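Mevalonate kinase (Staphylococcus aureus, PDB 2X7I) probably catalyses the ATP-dependent phosphorylation of mevalonate to 5-phosphomevalonate, an early step of isoprenoid biosynthesis by the mevalonate route. Local coordinates at residues L17-I30 with V207-I221. Residues are numbered along the deposited sequence; the frame is centred on the assembly and turned at random.
Sequences LIGEHAVTFGEPAI and VKHIGKLVLRASDVI
The loop joining the first two antiparallel strands of the GHMP kinase fold, and the start of strand 29-45, pack on helix 203-222 through Ile18, Pro28 and Ile30. Val214 enters between them: CG2 lies 3.6 Å from Ile18 CG2, while CG1 sits 3.7 Å from Ile30 CG1 and equally near Ala29 N. Its chi1 of 170° splits the methyls this way, CG1 anti to the backbone N and CG2 anti to the carbonyl carbon. Each isoleucine side chain runs alongside the valine, pointing the opposite way to it. Ile18 CD1 presses tightly on Ala217 CB, at 3.3 Å, and Ile30 CD1 rests on the helix backbone, 3.5 Å from Ser218 N. One turn on, Ile30 and Ile221 reach toward each other tip to tip, CD1 to CD1 at 3.8 Å, with Ile30 CG2 equally near Ile221 CD1. Leu17 N to Ile30 O and Ile30 N to Ile18 O hydrogen bonds hold the loop's ends side by side where the helix, from the C-terminal half of the chain, packs on them. Toward the helix start, Ile210 turns CG1 between its backbone N and carbonyl carbon (chi1 80°), laying CD1 3.6 Å from Gly19 CA. Pro28 touches the helix backbone with CB and CG, CG 3.7 Å from Gly211 CA, where there is no side chain. No hydrogen bond crosses the interface; Ile232 of helix 226-243 also touches Ile18, and Trp158 of strand 157-160 touches Val214.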
ATOM      1  N   LEU A  17       0.762  -8.322  -3.313  1.00 47.60           N
ATOM      2  CA  LEU A  17      -0.203  -9.402  -3.494  1.00 48.53           C
ATOM      3  C   LEU A  17       0.340 -10.711  -2.938  1.00 48.72           C
ATOM      4  O   LEU A  17      -0.363 -11.436  -2.234  1.00 49.18           O
ATOM      5  CB  LEU A  17      -0.524  -9.584  -4.971  1.00 48.87           C
ATOM      6  CG  LEU A  17      -1.418  -8.531  -5.631  1.00 49.76           C
ATOM      7  CD1 LEU A  17      -1.693  -8.973  -7.060  1.00 50.24           C
ATOM      8  CD2 LEU A  17      -2.720  -8.328  -4.882  1.00 49.36           C
ATOM      9  N   ILE A  18       1.596 -11.003  -3.277  1.00 48.30           N
ATOM     10  CA  ILE A  18       2.298 -12.193  -2.809  1.00 48.68           C
ATOM     11  C   ILE A  18       3.728 -11.765  -2.564  1.00 48.00           C
ATOM     12  O   ILE A  18       4.306 -11.038  -3.377  1.00 47.00           O
ATOM     13  CB  ILE A  18       2.327 -13.309  -3.859  1.00 49.23           C
ATOM     14  CG1 ILE A  18       0.949 -13.560  -4.446  1.00 51.90           C
ATOM     15  CG2 ILE A  18       2.859 -14.608  -3.267  1.00 49.24           C
ATOM     16  CD1 ILE A  18       1.009 -14.121  -5.862  1.00 54.26           C
ATOM     17  N   GLY A  19       4.294 -12.220  -1.452  1.00 48.37           N
ATOM     18  CA  GLY A  19       5.652 -11.858  -1.071  1.00 48.28           C
ATOM     19  C   GLY A  19       5.691 -11.316   0.339  1.00 48.54           C
ATOM     20  O   GLY A  19       4.652 -10.986   0.911  1.00 48.86           O
ATOM     21  N   GLU A  20       6.893 -11.226   0.896  1.00 48.46           N
ATOM     22  CA  GLU A  20       7.069 -10.778   2.268  1.00 49.05           C
ATOM     23  C   GLU A  20       6.905  -9.274   2.440  1.00 48.09           C
ATOM     24  O   GLU A  20       6.935  -8.505   1.488  1.00 46.92           O
ATOM     25  CB  GLU A  20       8.422 -11.250   2.845  1.00 49.77           C
ATOM     26  CG  GLU A  20       9.676 -10.614   2.242  1.00 50.94           C
ATOM     27  CD  GLU A  20      10.937 -11.461   2.483  1.00 53.51           C
ATOM     28  OE1 GLU A  20      11.488 -11.425   3.610  1.00 55.02           O
ATOM     29  OE2 GLU A  20      11.356 -12.175   1.541  1.00 53.74           O
ATOM     30  N   HIS A  21       6.702  -8.888   3.692  1.00 48.76           N
ATOM     31  CA  HIS A  21       6.629  -7.498   4.096  1.00 48.35           C
ATOM     32  C   HIS A  21       7.967  -6.787   3.871  1.00 47.95           C
ATOM     33  O   HIS A  21       9.024  -7.359   4.090  1.00 47.92           O
ATOM     34  CB  HIS A  21       6.235  -7.448   5.584  1.00 48.85           C
ATOM     35  CG  HIS A  21       6.304  -6.084   6.187  1.00 48.19           C
ATOM     36  ND1 HIS A  21       7.349  -5.680   6.992  1.00 49.73           N
ATOM     37  CD2 HIS A  21       5.453  -5.033   6.124  1.00 47.18           C
ATOM     38  CE1 HIS A  21       7.145  -4.436   7.389  1.00 47.67           C
ATOM     39  NE2 HIS A  21       6.001  -4.020   6.879  1.00 47.23           N
ATOM     40  N   ALA A  22       7.906  -5.529   3.438  1.00 48.11           N
ATOM     41  CA  ALA A  22       9.101  -4.693   3.258  1.00 48.02           C
ATOM     42  C   ALA A  22      10.151  -5.409   2.408  1.00 48.03           C
ATOM     43  O   ALA A  22      11.346  -5.408   2.714  1.00 48.18           O
ATOM     44  CB  ALA A  22       9.683  -4.290   4.616  1.00 48.32           C
ATOM     45  N   VAL A  23       9.680  -6.020   1.333  1.00 47.99           N
ATOM     46  CA  VAL A  23      10.527  -6.841   0.487  1.00 48.08           C
ATOM     47  C   VAL A  23      11.659  -6.012  -0.101  1.00 47.96           C
ATOM     48  O   VAL A  23      11.516  -4.813  -0.321  1.00 47.61           O
ATOM     49  CB  VAL A  23       9.729  -7.497  -0.633  1.00 48.01           C
ATOM     50  CG1 VAL A  23       9.105  -6.440  -1.550  1.00 46.46           C
ATOM     51  CG2 VAL A  23      10.613  -8.441  -1.406  1.00 49.50           C
ATOM     52  N   THR A  24      12.795  -6.662  -0.315  1.00 48.55           N
ATOM     53  CA  THR A  24      13.962  -6.015  -0.881  1.00 48.58           C
ATOM     54  C   THR A  24      14.342  -6.767  -2.139  1.00 48.01           C
ATOM     55  O   THR A  24      13.985  -7.950  -2.304  1.00 48.30           O
ATOM     56  CB  THR A  24      15.129  -6.022   0.117  1.00 49.72           C
ATOM     57  OG1 THR A  24      16.072  -5.008  -0.254  1.00 52.35           O
ATOM     58  CG2 THR A  24      15.809  -7.381   0.148  1.00 49.90           C
ATOM     59  N   PHE A  25      15.053  -6.094  -3.036  1.00 46.95           N
ATOM     60  CA  PHE A  25      15.513  -6.753  -4.246  1.00 46.56           C
ATOM     61  C   PHE A  25      16.267  -8.027  -3.897  1.00 47.19           C
ATOM     62  O   PHE A  25      17.079  -8.056  -2.971  1.00 46.56           O
ATOM     63  CB  PHE A  25      16.412  -5.848  -5.075  1.00 46.80           C
ATOM     64  CG  PHE A  25      17.059  -6.552  -6.222  1.00 46.78           C
ATOM     65  CD1 PHE A  25      16.315  -6.904  -7.331  1.00 45.93           C
ATOM     66  CD2 PHE A  25      18.405  -6.897  -6.179  1.00 47.75           C
ATOM     67  CE1 PHE A  25      16.902  -7.574  -8.385  1.00 47.11           C
ATOM     68  CE2 PHE A  25      19.001  -7.556  -7.231  1.00 47.93           C
ATOM     69  CZ  PHE A  25      18.250  -7.898  -8.336  1.00 47.87           C
ATOM     70  N   GLY A  26      16.000  -9.075  -4.670  1.00 47.87           N
ATOM     71  CA  GLY A  26      16.584 -10.386  -4.416  1.00 48.97           C
ATOM     72  C   GLY A  26      15.591 -11.354  -3.816  1.00 48.85           C
ATOM     73  O   GLY A  26      15.796 -12.545  -3.884  1.00 50.56           O
ATOM     74  N   GLU A  27      14.512 -10.839  -3.242  1.00 48.45           N
ATOM     75  CA  GLU A  27      13.469 -11.645  -2.620  1.00 48.48           C
ATOM     76  C   GLU A  27      12.215 -11.599  -3.515  1.00 47.95           C
ATOM     77  O   GLU A  27      11.921 -10.554  -4.098  1.00 48.12           O
ATOM     78  CB  GLU A  27      13.145 -11.076  -1.237  1.00 47.98           C
ATOM     79  CG  GLU A  27      14.356 -10.992  -0.285  1.00 48.75           C
ATOM     80  CD  GLU A  27      14.082 -10.206   0.999  1.00 48.29           C
ATOM     81  OE1 GLU A  27      13.214  -9.320   1.004  1.00 48.45           O
ATOM     82  OE2 GLU A  27      14.761 -10.454   2.006  1.00 50.59           O
ATOM     83  N   PRO A  28      11.466 -12.713  -3.621  1.00 47.74           N
ATOM     84  CA  PRO A  28      10.291 -12.709  -4.507  1.00 47.27           C
ATOM     85  C   PRO A  28       9.083 -11.907  -4.000  1.00 46.54           C
ATOM     86  O   PRO A  28       8.742 -11.958  -2.817  1.00 46.39           O
ATOM     87  CB  PRO A  28       9.920 -14.196  -4.617  1.00 47.93           C
ATOM     88  CG  PRO A  28      11.029 -14.934  -4.006  1.00 48.77           C
ATOM     89  CD  PRO A  28      11.661 -14.034  -3.009  1.00 48.49           C
ATOM     90  N   ALA A  29       8.445 -11.183  -4.915  1.00 46.28           N
ATOM     91  CA  ALA A  29       7.270 -10.395  -4.597  1.00 46.08           C
ATOM     92  C   ALA A  29       6.525  -9.935  -5.860  1.00 46.36           C
ATOM     93  O   ALA A  29       7.119  -9.771  -6.925  1.00 46.59           O
ATOM     94  CB  ALA A  29       7.667  -9.179  -3.749  1.00 45.57           C
ATOM     95  N   ILE A  30       5.218  -9.725  -5.718  1.00 46.42           N
ATOM     96  CA  ILE A  30       4.443  -9.004  -6.711  1.00 46.55           C
ATOM     97  C   ILE A  30       3.687  -7.855  -6.043  1.00 46.10           C
ATOM     98  O   ILE A  30       2.763  -8.077  -5.262  1.00 46.18           O
ATOM     99  CB  ILE A  30       3.461  -9.926  -7.452  1.00 47.21           C
ATOM    100  CG1 ILE A  30       4.246 -10.957  -8.271  1.00 47.60           C
ATOM    101  CG2 ILE A  30       2.522  -9.093  -8.331  1.00 47.93           C
ATOM    102  CD1 ILE A  30       3.617 -11.330  -9.585  1.00 49.66           C
ATOM    103  N   VAL A 207       8.308 -19.408   2.872  1.00 55.41           N
ATOM    104  CA  VAL A 207       8.911 -18.338   2.086  1.00 55.38           C
ATOM    105  C   VAL A 207       9.581 -18.918   0.851  1.00 55.52           C
ATOM    106  O   VAL A 207       9.576 -18.295  -0.204  1.00 54.42           O
ATOM    107  CB  VAL A 207       9.966 -17.532   2.898  1.00 57.41           C
ATOM    108  CG1 VAL A 207      10.408 -16.308   2.107  1.00 56.39           C
ATOM    109  CG2 VAL A 207       9.400 -17.102   4.244  1.00 58.45           C
ATOM    110  N   LYS A 208      10.165 -20.102   0.995  1.00 57.88           N
ATOM    111  CA  LYS A 208      10.679 -20.852  -0.145  1.00 59.08           C
ATOM    112  C   LYS A 208       9.539 -21.138  -1.128  1.00 57.51           C
ATOM    113  O   LYS A 208       9.677 -20.900  -2.329  1.00 57.52           O
ATOM    114  CB  LYS A 208      11.353 -22.148   0.318  1.00 61.75           C
ATOM    115  CG  LYS A 208      11.777 -23.084  -0.815  1.00 64.13           C
ATOM    116  CD  LYS A 208      12.700 -24.194  -0.320  1.00 67.68           C
ATOM    117  CE  LYS A 208      13.290 -24.999  -1.491  1.00 70.46           C
ATOM    118  NZ  LYS A 208      14.297 -26.034  -1.048  1.00 73.90           N
ATOM    119  N   HIS A 209       8.393 -21.571  -0.608  1.00 57.00           N
ATOM    120  CA  HIS A 209       7.254 -21.929  -1.464  1.00 56.20           C
ATOM    121  C   HIS A 209       6.573 -20.733  -2.125  1.00 54.63           C
ATOM    122  O   HIS A 209       6.136 -20.839  -3.268  1.00 54.26           O
ATOM    123  CB  HIS A 209       6.212 -22.757  -0.699  1.00 56.35           C
ATOM    124  CG  HIS A 209       6.758 -24.018  -0.113  1.00 58.11           C
ATOM    125  ND1 HIS A 209       6.255 -24.578   1.040  1.00 59.69           N
ATOM    126  CD2 HIS A 209       7.792 -24.807  -0.495  1.00 60.15           C
ATOM    127  CE1 HIS A 209       6.946 -25.666   1.337  1.00 61.60           C
ATOM    128  NE2 HIS A 209       7.885 -25.827   0.421  1.00 61.66           N
ATOM    129  N   ILE A 210       6.465 -19.595  -1.440  1.00 54.40           N
ATOM    130  CA  ILE A 210       5.794 -18.461  -2.081  1.00 53.43           C
ATOM    131  C   ILE A 210       6.652 -17.965  -3.263  1.00 53.74           C
ATOM    132  O   ILE A 210       6.134 -17.417  -4.227  1.00 53.18           O
ATOM    133  CB  ILE A 210       5.380 -17.314  -1.092  1.00 53.36           C
ATOM    134  CG1 ILE A 210       6.551 -16.416  -0.738  1.00 53.98           C
ATOM    135  CG2 ILE A 210       4.701 -17.851   0.162  1.00 53.86           C
ATOM    136  CD1 ILE A 210       6.674 -15.257  -1.667  1.00 52.72           C
ATOM    137  N   GLY A 211       7.960 -18.197  -3.186  1.00 55.22           N
ATOM    138  CA  GLY A 211       8.861 -17.962  -4.302  1.00 55.89           C
ATOM    139  C   GLY A 211       8.353 -18.551  -5.601  1.00 56.10           C
ATOM    140  O   GLY A 211       8.205 -17.823  -6.587  1.00 56.24           O
ATOM    141  N   LYS A 212       8.076 -19.857  -5.618  1.00 56.54           N
ATOM    142  CA  LYS A 212       7.476 -20.475  -6.812  1.00 57.12           C
ATOM    143  C   LYS A 212       6.075 -19.929  -7.123  1.00 54.79           C
ATOM    144  O   LYS A 212       5.725 -19.785  -8.285  1.00 55.08           O
ATOM    145  CB  LYS A 212       7.473 -22.026  -6.769  1.00 59.28           C
ATOM    146  CG  LYS A 212       7.043 -22.696  -5.463  1.00 61.06           C
ATOM    147  CD  LYS A 212       7.147 -24.229  -5.563  1.00 65.58           C
ATOM    148  CE  LYS A 212       7.573 -24.878  -4.246  1.00 67.25           C
ATOM    149  NZ  LYS A 212       9.040 -24.725  -3.962  1.00 68.44           N
ATOM    150  N   LEU A 213       5.287 -19.609  -6.097  1.00 52.78           N
ATOM    151  CA  LEU A 213       3.956 -19.025  -6.315  1.00 51.14           C
ATOM    152  C   LEU A 213       3.999 -17.609  -6.907  1.00 50.28           C
ATOM    153  O   LEU A 213       3.091 -17.230  -7.641  1.00 50.19           O
ATOM    154  CB  LEU A 213       3.138 -19.029  -5.024  1.00 50.16           C
ATOM    155  CG  LEU A 213       2.747 -20.418  -4.508  1.00 50.63           C
ATOM    156  CD1 LEU A 213       2.191 -20.327  -3.089  1.00 48.96           C
ATOM    157  CD2 LEU A 213       1.743 -21.079  -5.443  1.00 48.27           C
ATOM    158  N   VAL A 214       5.032 -16.834  -6.575  1.00 49.88           N
ATOM    159  CA  VAL A 214       5.256 -15.522  -7.191  1.00 49.80           C
ATOM    160  C   VAL A 214       5.617 -15.673  -8.678  1.00 51.51           C
ATOM    161  O   VAL A 214       5.255 -14.824  -9.495  1.00 51.96           O
ATOM    162  CB  VAL A 214       6.373 -14.714  -6.461  1.00 49.81           C
ATOM    163  CG1 VAL A 214       6.755 -13.466  -7.250  1.00 50.14           C
ATOM    164  CG2 VAL A 214       5.939 -14.342  -5.051  1.00 48.46           C
ATOM    165  N   LEU A 215       6.321 -16.750  -9.025  1.00 52.99           N
ATOM    166  CA  LEU A 215       6.705 -17.008 -10.412  1.00 55.27           C
ATOM    167  C   LEU A 215       5.472 -17.322 -11.263  1.00 56.07           C
ATOM    168  O   LEU A 215       5.321 -16.797 -12.365  1.00 57.08           O
ATOM    169  CB  LEU A 215       7.722 -18.153 -10.496  1.00 56.81           C
ATOM    170  CG  LEU A 215       8.242 -18.523 -11.888  1.00 59.66           C
ATOM    171  CD1 LEU A 215       8.721 -17.285 -12.650  1.00 59.90           C
ATOM    172  CD2 LEU A 215       9.348 -19.582 -11.797  1.00 60.48           C
ATOM    173  N   ARG A 216       4.587 -18.166 -10.746  1.00 55.68           N
ATOM    174  CA  ARG A 216       3.329 -18.443 -11.434  1.00 56.56           C
ATOM    175  C   ARG A 216       2.417 -17.211 -11.492  1.00 54.83           C
ATOM    176  O   ARG A 216       1.693 -17.027 -12.460  1.00 56.08           O
ATOM    177  CB  ARG A 216       2.586 -19.581 -10.752  1.00 56.73           C
ATOM    178  CG  ARG A 216       3.307 -20.921 -10.798  1.00 60.94           C
ATOM    179  CD  ARG A 216       2.654 -21.913  -9.828  1.00 63.60           C
ATOM    180  NE  ARG A 216       1.190 -21.968  -9.977  1.00 64.64           N
ATOM    181  CZ  ARG A 216       0.382 -22.672  -9.182  1.00 66.03           C
ATOM    182  NH1 ARG A 216       0.880 -23.395  -8.180  1.00 66.91           N
ATOM    183  NH2 ARG A 216      -0.932 -22.664  -9.395  1.00 66.44           N
ATOM    184  N   ALA A 217       2.446 -16.389 -10.449  1.00 52.48           N
ATOM    185  CA  ALA A 217       1.638 -15.160 -10.389  1.00 51.28           C
ATOM    186  C   ALA A 217       2.023 -14.130 -11.451  1.00 51.81           C
ATOM    187  O   ALA A 217       1.175 -13.399 -11.938  1.00 52.65           O
ATOM    188  CB  ALA A 217       1.745 -14.538  -9.009  1.00 49.52           C
ATOM    189  N   SER A 218       3.302 -14.067 -11.793  1.00 52.46           N
ATOM    190  CA  SER A 218       3.781 -13.135 -12.799  1.00 53.69           C
ATOM    191  C   SER A 218       3.177 -13.448 -14.157  1.00 55.56           C
ATOM    192  O   SER A 218       2.685 -12.554 -14.825  1.00 55.94           O
ATOM    193  CB  SER A 218       5.315 -13.144 -12.877  1.00 54.53           C
ATOM    194  OG  SER A 218       5.823 -14.426 -13.205  1.00 54.74           O
ATOM    195  N   ASP A 219       3.206 -14.718 -14.551  1.00 57.12           N
ATOM    196  CA  ASP A 219       2.603 -15.146 -15.819  1.00 60.24           C
ATOM    197  C   ASP A 219       1.082 -14.989 -15.802  1.00 59.42           C
ATOM    198  O   ASP A 219       0.491 -14.456 -16.743  1.00 60.89           O
ATOM    199  CB  ASP A 219       2.984 -16.596 -16.139  1.00 62.26           C
ATOM    200  CG  ASP A 219       4.377 -16.713 -16.735  1.00 66.11           C
ATOM    201  OD1 ASP A 219       5.296 -17.165 -16.010  1.00 67.58           O
ATOM    202  OD2 ASP A 219       4.547 -16.342 -17.924  1.00 69.68           O
ATOM    203  N   VAL A 220       0.465 -15.451 -14.721  1.00 57.27           N
ATOM    204  CA  VAL A 220      -0.974 -15.301 -14.506  1.00 57.14           C
ATOM    205  C   VAL A 220      -1.442 -13.847 -14.664  1.00 57.20           C
ATOM    206  O   VAL A 220      -2.485 -13.591 -15.242  1.00 58.20           O
ATOM    207  CB  VAL A 220      -1.362 -15.847 -13.105  1.00 55.03           C
ATOM    208  CG1 VAL A 220      -2.596 -15.151 -12.547  1.00 53.46           C
ATOM    209  CG2 VAL A 220      -1.548 -17.365 -13.173  1.00 55.99           C
ATOM    210  N   ILE A 221      -0.655 -12.903 -14.155  1.00 56.48           N
ATOM    211  CA  ILE A 221      -0.981 -11.478 -14.260  1.00 57.08           C
ATOM    212  C   ILE A 221      -0.737 -10.948 -15.670  1.00 59.62           C
ATOM    213  O   ILE A 221      -1.548 -10.196 -16.203  1.00 60.67           O
ATOM    214  CB  ILE A 221      -0.186 -10.657 -13.199  1.00 55.70           C
ATOM    215  CG1 ILE A 221      -0.910 -10.732 -11.855  1.00 54.53           C
ATOM    216  CG2 ILE A 221      -0.013  -9.204 -13.629  1.00 57.13           C
ATOM    217  CD1 ILE A 221       0.003 -10.754 -10.664  1.00 54.99           C
TER